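Local structure of 3-methylaspartate ammonia-lyase (Citrobacter amalonaticus, 1KKO) at residues E51-V55 with V66-A70; S13-F17 with C361-E365; L288-T292 with A322-H326. The protein catalyses the reversible anti elimination of ammonia from L-threo-3-methylaspartate to give mesaconate, with magnesium as cofactor. All coordinates share one frame; numbering follows the deposited sequence.

Contact 1 (E51-V55 with V66-A70)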
ATOM      1  N   GLU A  51       6.876  12.492  -2.281  1.00 10.90           N
ATOM      2  CA  GLU A  51       5.693  13.313  -2.511  1.00 11.38           C
ATOM      3  C   GLU A  51       5.085  13.049  -3.858  1.00 10.63           C
ATOM      4  O   GLU A  51       5.753  12.566  -4.777  1.00 11.48           O
ATOM      5  CB  GLU A  51       6.010  14.801  -2.396  1.00 12.13           C
ATOM      6  CG  GLU A  51       6.506  15.185  -1.014  1.00 14.38           C
ATOM      7  CD  GLU A  51       6.641  16.674  -0.798  1.00 16.62           C
ATOM      8  OE1 GLU A  51       5.975  17.464  -1.496  1.00 18.14           O
ATOM      9  OE2 GLU A  51       7.399  17.051   0.119  1.00 20.92           O
ATOM     10  N   CYS A  52       3.803  13.348  -3.966  1.00 10.63           N
ATOM     11  CA  CYS A  52       3.110  13.265  -5.233  1.00 10.73           C
ATOM     12  C   CYS A  52       2.150  14.438  -5.345  1.00 10.29           C
ATOM     13  O   CYS A  52       1.930  15.182  -4.398  1.00 10.34           O
ATOM     14  CB  CYS A  52       2.350  11.942  -5.347  1.00 10.66           C
ATOM     15  SG  CYS A  52       1.094  11.718  -4.061  1.00 12.37           S
ATOM     16  N   VAL A  53       1.588  14.602  -6.533  1.00 10.24           N
ATOM     17  CA  VAL A  53       0.494  15.535  -6.739  1.00 10.63           C
ATOM     18  C   VAL A  53      -0.618  14.773  -7.428  1.00 10.12           C
ATOM     19  O   VAL A  53      -0.433  14.248  -8.529  1.00 10.59           O
ATOM     20  CB  VAL A  53       0.875  16.759  -7.583  1.00 11.15           C
ATOM     21  CG1 VAL A  53      -0.377  17.590  -7.911  1.00 11.47           C
ATOM     22  CG2 VAL A  53       1.912  17.594  -6.865  1.00 12.07           C
ATOM     23  N   SER A  54      -1.773  14.687  -6.777  1.00 10.08           N
ATOM     24  CA  SER A  54      -2.918  14.041  -7.376  1.00 10.48           C
ATOM     25  C   SER A  54      -3.605  15.002  -8.328  1.00 10.48           C
ATOM     26  O   SER A  54      -3.800  16.169  -8.013  1.00 12.28           O
ATOM     27  CB  SER A  54      -3.932  13.600  -6.325  1.00 10.71           C
ATOM     28  OG  SER A  54      -3.468  12.526  -5.523  1.00 11.01           O
ATOM     29  N   VAL A  55      -3.962  14.470  -9.484  1.00 10.29           N
ATOM     30  CA  VAL A  55      -4.715  15.180 -10.502  1.00 10.34           C
ATOM     31  C   VAL A  55      -6.121  14.602 -10.515  1.00 10.41           C
ATOM     32  O   VAL A  55      -6.287  13.394 -10.608  1.00 10.91           O
ATOM     33  CB  VAL A  55      -4.088  14.942 -11.903  1.00 11.07           C
ATOM     34  CG1 VAL A  55      -4.820  15.739 -12.971  1.00 11.54           C
ATOM     35  CG2 VAL A  55      -2.607  15.303 -11.879  1.00 11.27           C
ATOM     36  N   VAL A  66      -8.785  10.285 -12.233  1.00 10.22           N
ATOM     37  CA  VAL A  66      -7.654  10.477 -11.345  1.00 10.17           C
ATOM     38  C   VAL A  66      -6.330   9.977 -11.903  1.00  9.97           C
ATOM     39  O   VAL A  66      -6.265   9.023 -12.691  1.00 10.02           O
ATOM     40  CB  VAL A  66      -7.903   9.801  -9.961  1.00 10.24           C
ATOM     41  CG1 VAL A  66      -9.153  10.349  -9.317  1.00 11.26           C
ATOM     42  CG2 VAL A  66      -8.012   8.283 -10.081  1.00 11.68           C
ATOM     43  N   GLY A  67      -5.274  10.653 -11.481  1.00  9.83           N
ATOM     44  CA  GLY A  67      -3.920  10.266 -11.817  1.00 10.20           C
ATOM     45  C   GLY A  67      -2.990  10.893 -10.806  1.00 10.46           C
ATOM     46  O   GLY A  67      -3.321  11.903 -10.196  1.00 12.18           O
ATOM     47  N   ASP A  68      -1.800  10.322 -10.635  1.00  9.80           N
ATOM     48  CA  ASP A  68      -0.827  10.867  -9.697  1.00  9.92           C
ATOM     49  C   ASP A  68       0.510  11.167 -10.341  1.00  9.62           C
ATOM     50  O   ASP A  68       1.130  10.303 -10.962  1.00  9.80           O
ATOM     51  CB  ASP A  68      -0.575   9.887  -8.551  1.00 10.55           C
ATOM     52  CG  ASP A  68      -1.619   9.944  -7.467  1.00 11.82           C
ATOM     53  OD1 ASP A  68      -2.314  10.962  -7.348  1.00 16.38           O
ATOM     54  OD2 ASP A  68      -1.781   8.998  -6.686  1.00 10.96           O
ATOM     55  N   CYS A  69       0.941  12.400 -10.154  1.00  9.86           N
ATOM     56  CA  CYS A  69       2.276  12.810 -10.520  1.00 10.26           C
ATOM     57  C   CYS A  69       3.214  12.235  -9.470  1.00 10.67           C
ATOM     58  O   CYS A  69       3.062  12.539  -8.286  1.00 11.48           O
ATOM     59  CB  CYS A  69       2.388  14.329 -10.519  1.00 10.42           C
ATOM     60  SG  CYS A  69       1.216  15.167 -11.612  1.00 11.63           S
ATOM     61  N   ALA A  70       4.194  11.440  -9.900  1.00 10.58           N
ATOM     62  CA  ALA A  70       5.114  10.773  -8.987  1.00 11.03           C
ATOM     63  C   ALA A  70       6.423  10.543  -9.712  1.00 10.69           C
ATOM     64  O   ALA A  70       6.447  10.466 -10.945  1.00 11.63           O
ATOM     65  CB  ALA A  70       4.541   9.449  -8.512  1.00 12.32           C
TER
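Val53 and Cys69 exchange both of their backbone hydrogen bonds. Val53 N reaches Cys69 O at 3.1 Å, and Cys69 N returns to Val53 O at 2.8 Å. Val55 and Gly67 repeat the exchange: Val55 N gives a nearly straight bond to Gly67 O (2.7 Å, 173° at the hydrogen), and Gly67 N answers to Val55 O at 3.0 Å. These are the rungs of a beta hairpin, strands 47-59 and 64-69, in the three-stranded antiparallel sheet of the enolase-like N-terminal region. The non-hydrogen-bonded pair between them, Ser54 and Asp68, uses its side chains instead. Ser54 OG donates to Asp68 OD1 at 2.7 Å, approaching on the syn side of the carboxylate, and is also bound by Arg404 of the second subunit. Asp68 OD2 is taken up by Thr364 OG1, so each carboxylate oxygen has a hydroxyl partner, while Asp68 N bonds to Gln136 OE1. On the other face, Val55 CG2 lies 3.8 Å from Cys69 SG, and Val53, in van der Waals reach of Cys69, packs against Phe84 and helix 86-101.

Contact 2 (S13-F17 with C361-E365). With SO4 (sulfate ion), chain C.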
ATOM      1  N   SER A  13       3.788  10.074  -1.552  1.00 10.11           N
ATOM      2  CA  SER A  13       3.948   8.841  -2.307  1.00 10.17           C
ATOM      3  C   SER A  13       4.383   7.730  -1.344  1.00  9.93           C
ATOM      4  O   SER A  13       4.549   7.957  -0.141  1.00 10.90           O
ATOM      5  CB  SER A  13       4.925   9.021  -3.452  1.00 10.80           C
ATOM      6  OG  SER A  13       6.191   9.414  -2.987  1.00 12.53           O
ATOM      7  N   SER A  14       4.575   6.523  -1.855  1.00  9.45           N
ATOM      8  CA  SER A  14       4.748   5.365  -0.989  1.00  9.81           C
ATOM      9  C   SER A  14       6.175   5.029  -0.602  1.00  9.98           C
ATOM     10  O   SER A  14       6.425   3.958  -0.069  1.00 10.29           O
ATOM     11  CB  SER A  14       4.071   4.148  -1.596  1.00  9.98           C
ATOM     12  OG  SER A  14       2.659   4.239  -1.473  1.00 11.60           O
ATOM     13  N   PHE A  15       7.119   5.934  -0.829  1.00 10.01           N
ATOM     14  CA  PHE A  15       8.428   5.727  -0.255  1.00 10.27           C
ATOM     15  C   PHE A  15       9.105   7.071  -0.003  1.00 10.16           C
ATOM     16  O   PHE A  15       8.481   7.976   0.557  1.00 10.04           O
ATOM     17  CB  PHE A  15       9.275   4.665  -0.997  1.00 10.28           C
ATOM     18  CG  PHE A  15      10.275   3.991  -0.086  1.00 10.29           C
ATOM     19  CD1 PHE A  15       9.829   3.297   1.034  1.00 11.39           C
ATOM     20  CD2 PHE A  15      11.630   4.100  -0.301  1.00 10.92           C
ATOM     21  CE1 PHE A  15      10.709   2.751   1.913  1.00 12.14           C
ATOM     22  CE2 PHE A  15      12.526   3.516   0.586  1.00 12.54           C
ATOM     23  CZ  PHE A  15      12.061   2.849   1.685  1.00 12.80           C
ATOM     24  N   TYR A  16      10.369   7.173  -0.389  1.00  9.92           N
ATOM     25  CA  TYR A  16      11.237   8.310  -0.113  1.00 10.25           C
ATOM     26  C   TYR A  16      12.025   8.647  -1.359  1.00 10.67           C
ATOM     27  O   TYR A  16      12.255   7.795  -2.219  1.00 10.80           O
ATOM     28  CB  TYR A  16      12.210   7.960   1.062  1.00 10.57           C
ATOM     29  CG  TYR A  16      11.376   7.714   2.272  1.00 10.21           C
ATOM     30  CD1 TYR A  16      10.748   6.500   2.452  1.00 10.36           C
ATOM     31  CD2 TYR A  16      11.079   8.742   3.155  1.00  9.71           C
ATOM     32  CE1 TYR A  16       9.862   6.316   3.481  1.00 10.02           C
ATOM     33  CE2 TYR A  16      10.193   8.565   4.176  1.00 10.63           C
ATOM     34  CZ  TYR A  16       9.569   7.354   4.326  1.00 10.52           C
ATOM     35  OH  TYR A  16       8.646   7.163   5.313  1.00 11.58           O
ATOM     36  N   PHE A  17      12.404   9.909  -1.471  1.00 10.61           N
ATOM     37  CA  PHE A  17      13.415  10.333  -2.428  1.00 11.36           C
ATOM     38  C   PHE A  17      14.754  10.183  -1.724  1.00 11.74           C
ATOM     39  O   PHE A  17      14.956  10.774  -0.660  1.00 12.38           O
ATOM     40  CB  PHE A  17      13.234  11.795  -2.819  1.00 11.50           C
ATOM     41  CG  PHE A  17      12.000  12.069  -3.629  1.00 11.58           C
ATOM     42  CD1 PHE A  17      11.832  11.474  -4.861  1.00 12.31           C
ATOM     43  CD2 PHE A  17      11.027  12.933  -3.167  1.00 12.49           C
ATOM     44  CE1 PHE A  17      10.705  11.732  -5.607  1.00 12.86           C
ATOM     45  CE2 PHE A  17       9.915  13.193  -3.935  1.00 13.32           C
ATOM     46  CZ  PHE A  17       9.755  12.581  -5.140  1.00 12.53           C
ATOM     47  N   CYS A 361       9.111   1.968  -6.027  1.00 10.15           N
ATOM     48  CA  CYS A 361       8.462   1.926  -4.723  1.00 10.18           C
ATOM     49  C   CYS A 361       7.916   3.297  -4.336  1.00  9.95           C
ATOM     50  O   CYS A 361       7.023   3.390  -3.508  1.00 10.01           O
ATOM     51  CB  CYS A 361       9.423   1.452  -3.631  1.00 10.51           C
ATOM     52  SG  CYS A 361      10.901   2.449  -3.397  1.00 11.81           S
ATOM     53  N   ASN A 362       8.423   4.353  -4.964  1.00  9.38           N
ATOM     54  CA  ASN A 362       8.075   5.711  -4.582  1.00  9.55           C
ATOM     55  C   ASN A 362       6.926   6.322  -5.358  1.00  9.53           C
ATOM     56  O   ASN A 362       6.793   7.530  -5.376  1.00 10.55           O
ATOM     57  CB  ASN A 362       9.289   6.636  -4.682  1.00  9.75           C
ATOM     58  CG  ASN A 362       9.082   7.933  -3.942  1.00 10.63           C
ATOM     59  OD1 ASN A 362       8.519   7.948  -2.839  1.00 10.66           O
ATOM     60  ND2 ASN A 362       9.544   9.027  -4.536  1.00 11.63           N
ATOM     61  N   GLU A 363       6.080   5.506  -5.972  1.00  9.46           N
ATOM     62  CA  GLU A 363       4.916   6.039  -6.656  1.00  9.38           C
ATOM     63  C   GLU A 363       3.672   5.783  -5.798  1.00  9.01           C
ATOM     64  O   GLU A 363       3.789   5.766  -4.574  1.00  9.60           O
ATOM     65  CB  GLU A 363       4.841   5.613  -8.126  1.00  9.61           C
ATOM     66  CG  GLU A 363       4.792   4.137  -8.435  1.00 10.32           C
ATOM     67  CD  GLU A 363       4.846   3.926  -9.943  1.00 10.42           C
ATOM     68  OE1 GLU A 363       5.850   3.380 -10.459  1.00 10.85           O
ATOM     69  OE2 GLU A 363       3.876   4.318 -10.611  1.00 10.88           O
ATOM     70  N   THR A 364       2.491   5.656  -6.401  1.00  9.02           N
ATOM     71  CA  THR A 364       1.255   5.647  -5.615  1.00  9.47           C
ATOM     72  C   THR A 364       0.325   4.515  -5.979  1.00  8.87           C
ATOM     73  O   THR A 364       0.538   3.777  -6.923  1.00  9.09           O
ATOM     74  CB  THR A 364       0.462   6.954  -5.774  1.00  9.70           C
ATOM     75  OG1 THR A 364      -0.156   6.984  -7.075  1.00  9.70           O
ATOM     76  CG2 THR A 364       1.346   8.176  -5.678  1.00 10.48           C
ATOM     77  N   GLU A 365      -0.746   4.396  -5.207  1.00  9.47           N
ATOM     78  CA  GLU A 365      -1.757   3.396  -5.473  1.00  9.64           C
ATOM     79  C   GLU A 365      -2.450   3.674  -6.800  1.00  9.33           C
ATOM     80  O   GLU A 365      -2.779   2.750  -7.537  1.00 10.15           O
ATOM     81  CB  GLU A 365      -2.740   3.274  -4.300  1.00 10.31           C
ATOM     82  CG  GLU A 365      -3.996   4.142  -4.303  1.00 11.13           C
ATOM     83  CD  GLU A 365      -3.794   5.626  -4.045  1.00 11.33           C
ATOM     84  OE1 GLU A 365      -2.665   6.144  -4.158  1.00 11.81           O
ATOM     85  OE2 GLU A 365      -4.814   6.286  -3.751  1.00 11.82           O
TER
HETATM   86  S   SO4 C3001      12.845   1.769  -7.129  1.00 15.80           S
HETATM   87  O1  SO4 C3001      12.538   3.163  -7.538  1.00 16.05           O
HETATM   88  O2  SO4 C3001      14.035   1.936  -6.213  1.00 17.86           O
HETATM   89  O3  SO4 C3001      11.718   1.188  -6.409  1.00 15.54           O
HETATM   90  O4  SO4 C3001      13.241   0.884  -8.251  1.00 18.43           O
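Asn362 extends its CG anti to the backbone N (chi1 -164°), which carries the amide into the bend formed by residues 13-17. Ser13 turns its OG in between its own N and carbonyl carbon, so that the hydroxyl meets this amide. The bond from Ser13 OG to Asn362 OD1 is short, 2.8 Å, but comes from above the amide plane, 56° out of it, and not on a lone pair. Phe15 N adds a weak second bond to the same Asn362 OD1 at 3.2 Å, so one oxygen ties Ser13, just before the corner, to Phe15 within it. The other end of the amide lies over a face of Phe17: Asn362 ND2 is 3.1 Å from Phe17 CE1, offset toward the rim, with ring and amide planes 83° apart. The same nitrogen has a weak hydrogen bond to Ala71 O. Backbone completes the grip, Ser14 N donating to Glu363 O at 2.9 Å. One residue before Asn362, Cys361 SG makes an oblique sulfur-aromatic contact with Phe15, 4.3 Å from the ring centroid. The corner itself is held from outside the chain, since Lys187 of the second subunit bonds to both Ser13 O and Phe15 O. Thr364 stands at the N-cap of helix 365-378, its OG1 accepting from Ser367 N while also paired with Asp68. Cys361 N donates to sulfate O3 at 2.7 Å, and the anion, probably from the crystallisation liquor, is bound as well by Thr360, Gln172 and the proton acceptor Lys331. It therefore occupies the substrate-binding region, where the loop after barrel strand 354-357 meets the N-terminal domain, the interdomain active-site arrangement of the enolase superfamily.

Contact 3 (L288-T292 with A322-H326)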
ATOM      1  N   LEU A 288      26.469  -3.898 -21.987  1.00 16.29           N
ATOM      2  CA  LEU A 288      25.486  -4.962 -21.870  1.00 16.16           C
ATOM      3  C   LEU A 288      25.548  -5.884 -23.085  1.00 15.90           C
ATOM      4  O   LEU A 288      25.424  -7.096 -22.946  1.00 15.60           O
ATOM      5  CB  LEU A 288      24.085  -4.393 -21.716  1.00 16.18           C
ATOM      6  CG  LEU A 288      23.816  -3.592 -20.444  1.00 15.36           C
ATOM      7  CD1 LEU A 288      22.341  -3.210 -20.408  1.00 15.94           C
ATOM      8  CD2 LEU A 288      24.194  -4.368 -19.207  1.00 15.61           C
ATOM      9  N   THR A 289      25.743  -5.304 -24.268  1.00 16.10           N
ATOM     10  CA  THR A 289      25.837  -6.097 -25.494  1.00 16.69           C
ATOM     11  C   THR A 289      26.959  -7.115 -25.375  1.00 16.70           C
ATOM     12  O   THR A 289      26.801  -8.283 -25.702  1.00 17.33           O
ATOM     13  CB  THR A 289      26.071  -5.180 -26.702  1.00 16.96           C
ATOM     14  OG1 THR A 289      24.953  -4.293 -26.868  1.00 17.67           O
ATOM     15  CG2 THR A 289      26.148  -5.979 -28.005  1.00 17.49           C
ATOM     16  N   ALA A 290      28.102  -6.660 -24.884  1.00 16.54           N
ATOM     17  CA  ALA A 290      29.245  -7.538 -24.685  1.00 16.79           C
ATOM     18  C   ALA A 290      28.982  -8.643 -23.661  1.00 16.76           C
ATOM     19  O   ALA A 290      29.389  -9.782 -23.853  1.00 17.56           O
ATOM     20  CB  ALA A 290      30.463  -6.731 -24.305  1.00 17.10           C
ATOM     21  N   ILE A 291      28.297  -8.327 -22.560  1.00 15.94           N
ATOM     22  CA  ILE A 291      27.970  -9.362 -21.586  1.00 16.53           C
ATOM     23  C   ILE A 291      27.024 -10.391 -22.214  1.00 16.98           C
ATOM     24  O   ILE A 291      27.198 -11.596 -22.018  1.00 17.11           O
ATOM     25  CB  ILE A 291      27.351  -8.761 -20.299  1.00 16.28           C
ATOM     26  CG1 ILE A 291      28.374  -7.869 -19.590  1.00 16.59           C
ATOM     27  CG2 ILE A 291      26.872  -9.871 -19.364  1.00 16.26           C
ATOM     28  CD1 ILE A 291      27.767  -7.004 -18.491  1.00 17.52           C
ATOM     29  N   THR A 292      26.017  -9.907 -22.934  1.00 17.97           N
ATOM     30  CA  THR A 292      25.054 -10.779 -23.590  1.00 19.11           C
ATOM     31  C   THR A 292      25.780 -11.715 -24.561  1.00 20.47           C
ATOM     32  O   THR A 292      25.534 -12.922 -24.565  1.00 20.65           O
ATOM     33  CB  THR A 292      24.012  -9.916 -24.311  1.00 18.94           C
ATOM     34  OG1 THR A 292      23.274  -9.158 -23.339  1.00 18.78           O
ATOM     35  CG2 THR A 292      22.945 -10.771 -25.002  1.00 20.18           C
ATOM     36  N   ALA A 322      20.022  -2.317 -30.369  1.00 13.98           N
ATOM     37  CA  ALA A 322      21.387  -2.793 -30.223  1.00 14.55           C
ATOM     38  C   ALA A 322      21.471  -4.275 -29.836  1.00 15.20           C
ATOM     39  O   ALA A 322      22.556  -4.839 -29.803  1.00 16.23           O
ATOM     40  CB  ALA A 322      22.094  -1.954 -29.174  1.00 15.28           C
ATOM     41  N   GLY A 323      20.347  -4.911 -29.520  1.00 15.08           N
ATOM     42  CA  GLY A 323      20.373  -6.289 -29.068  1.00 15.36           C
ATOM     43  C   GLY A 323      21.215  -6.403 -27.813  1.00 15.76           C
ATOM     44  O   GLY A 323      21.933  -7.373 -27.607  1.00 16.32           O
ATOM     45  N   SER A 324      21.079  -5.418 -26.934  1.00 15.19           N
ATOM     46  CA  SER A 324      22.013  -5.273 -25.832  1.00 15.63           C
ATOM     47  C   SER A 324      21.809  -6.206 -24.650  1.00 15.56           C
ATOM     48  O   SER A 324      22.744  -6.425 -23.879  1.00 16.71           O
ATOM     49  CB  SER A 324      22.003  -3.825 -25.358  1.00 16.14           C
ATOM     50  OG  SER A 324      20.729  -3.461 -24.861  1.00 16.60           O
ATOM     51  N   CYS A 325      20.613  -6.766 -24.506  1.00 14.32           N
ATOM     52  CA  CYS A 325      20.279  -7.551 -23.331  1.00 14.55           C
ATOM     53  C   CYS A 325      18.980  -8.280 -23.605  1.00 13.77           C
ATOM     54  O   CYS A 325      18.383  -8.092 -24.657  1.00 14.63           O
ATOM     55  CB  CYS A 325      20.120  -6.630 -22.120  1.00 15.57           C
ATOM     56  SG  CYS A 325      18.966  -5.298 -22.398  1.00 17.23           S
ATOM     57  N   HIS A 326      18.552  -9.109 -22.673  1.00 13.04           N
ATOM     58  CA  HIS A 326      17.362  -9.918 -22.882  1.00 13.17           C
ATOM     59  C   HIS A 326      16.072  -9.227 -22.518  1.00 12.76           C
ATOM     60  O   HIS A 326      15.028  -9.549 -23.063  1.00 12.93           O
ATOM     61  CB  HIS A 326      17.477 -11.194 -22.064  1.00 13.47           C
ATOM     62  CG  HIS A 326      18.747 -11.931 -22.315  1.00 15.09           C
ATOM     63  ND1 HIS A 326      19.893 -11.688 -21.592  1.00 15.32           N
ATOM     64  CD2 HIS A 326      19.068 -12.876 -23.230  1.00 16.35           C
ATOM     65  CE1 HIS A 326      20.865 -12.456 -22.048  1.00 15.75           C
ATOM     66  NE2 HIS A 326      20.390 -13.191 -23.037  1.00 17.34           N
TER
HETATM   67  O   HOH W   1      22.635 -14.618 -23.785  1.00 27.43           O
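A water lies in the plane of the His326 imidazole, at its edge, 2.8 Å from His326 NE2, while Thr292 CG2 approaches the ring obliquely, 4.0 Å from His326 CE1. The water also makes a weak, long bond to Thr292 O, bridging the helix and the loop. At the ring's other nitrogen, His326 ND1 is hydrogen-bonded to Ile304 N, which fixes the rotation of the imidazole. Thr292 divides its two branches between different partners: with CG2 anti to the backbone N and OG1 beside that N, anti to the carbonyl carbon (chi1 -64°), the hydroxyl lies 2.8 Å from Ser324 O and 3.0 Å from Leu288 O. Its single proton can serve either carbonyl. The two oxygens, Leu288 O and Ser324 O, lie 2.9 Å apart, and the hydroxyl forms the third corner of a triangle with them. Thr289 OG1, bonded to Ile285 O in its own helix, lies alongside Ser324, 3.3 Å from Ser324 CB. Ser324 OG is tied back to Phe319 O, and Gly323, with its positive phi, forms the Schellman motif that ends helix 313-321. The contact thus sets helix 281-298 of the barrel beside the loop leading from helix 313-321 into strand 327-330, with Leu288 and Cys325 both resting on Ala306 of the intervening strand 303-306.

The chain enters contact 2 first, at residues 13-17 near the end of strand 3-18, but that contact closes only at residues 361-365, joining the N-terminal domain to the barrel. Both other contacts fall within this long loop. Contact 1 closes early, as a local hairpin in the sheet that also contains strand 3-18; contact 3 opens and closes later, wholly within the barrel, so these two follow in series without crossing. Contacts 1 and 2 touch, with Glu51 packing on Ser13 and Phe17, and both reach the second subunit. Contact 3 lies on the opposite side of the chain's centre from the other two, its centre about 31 Å from that of contact 2 and about 35 Å from that of contact 1.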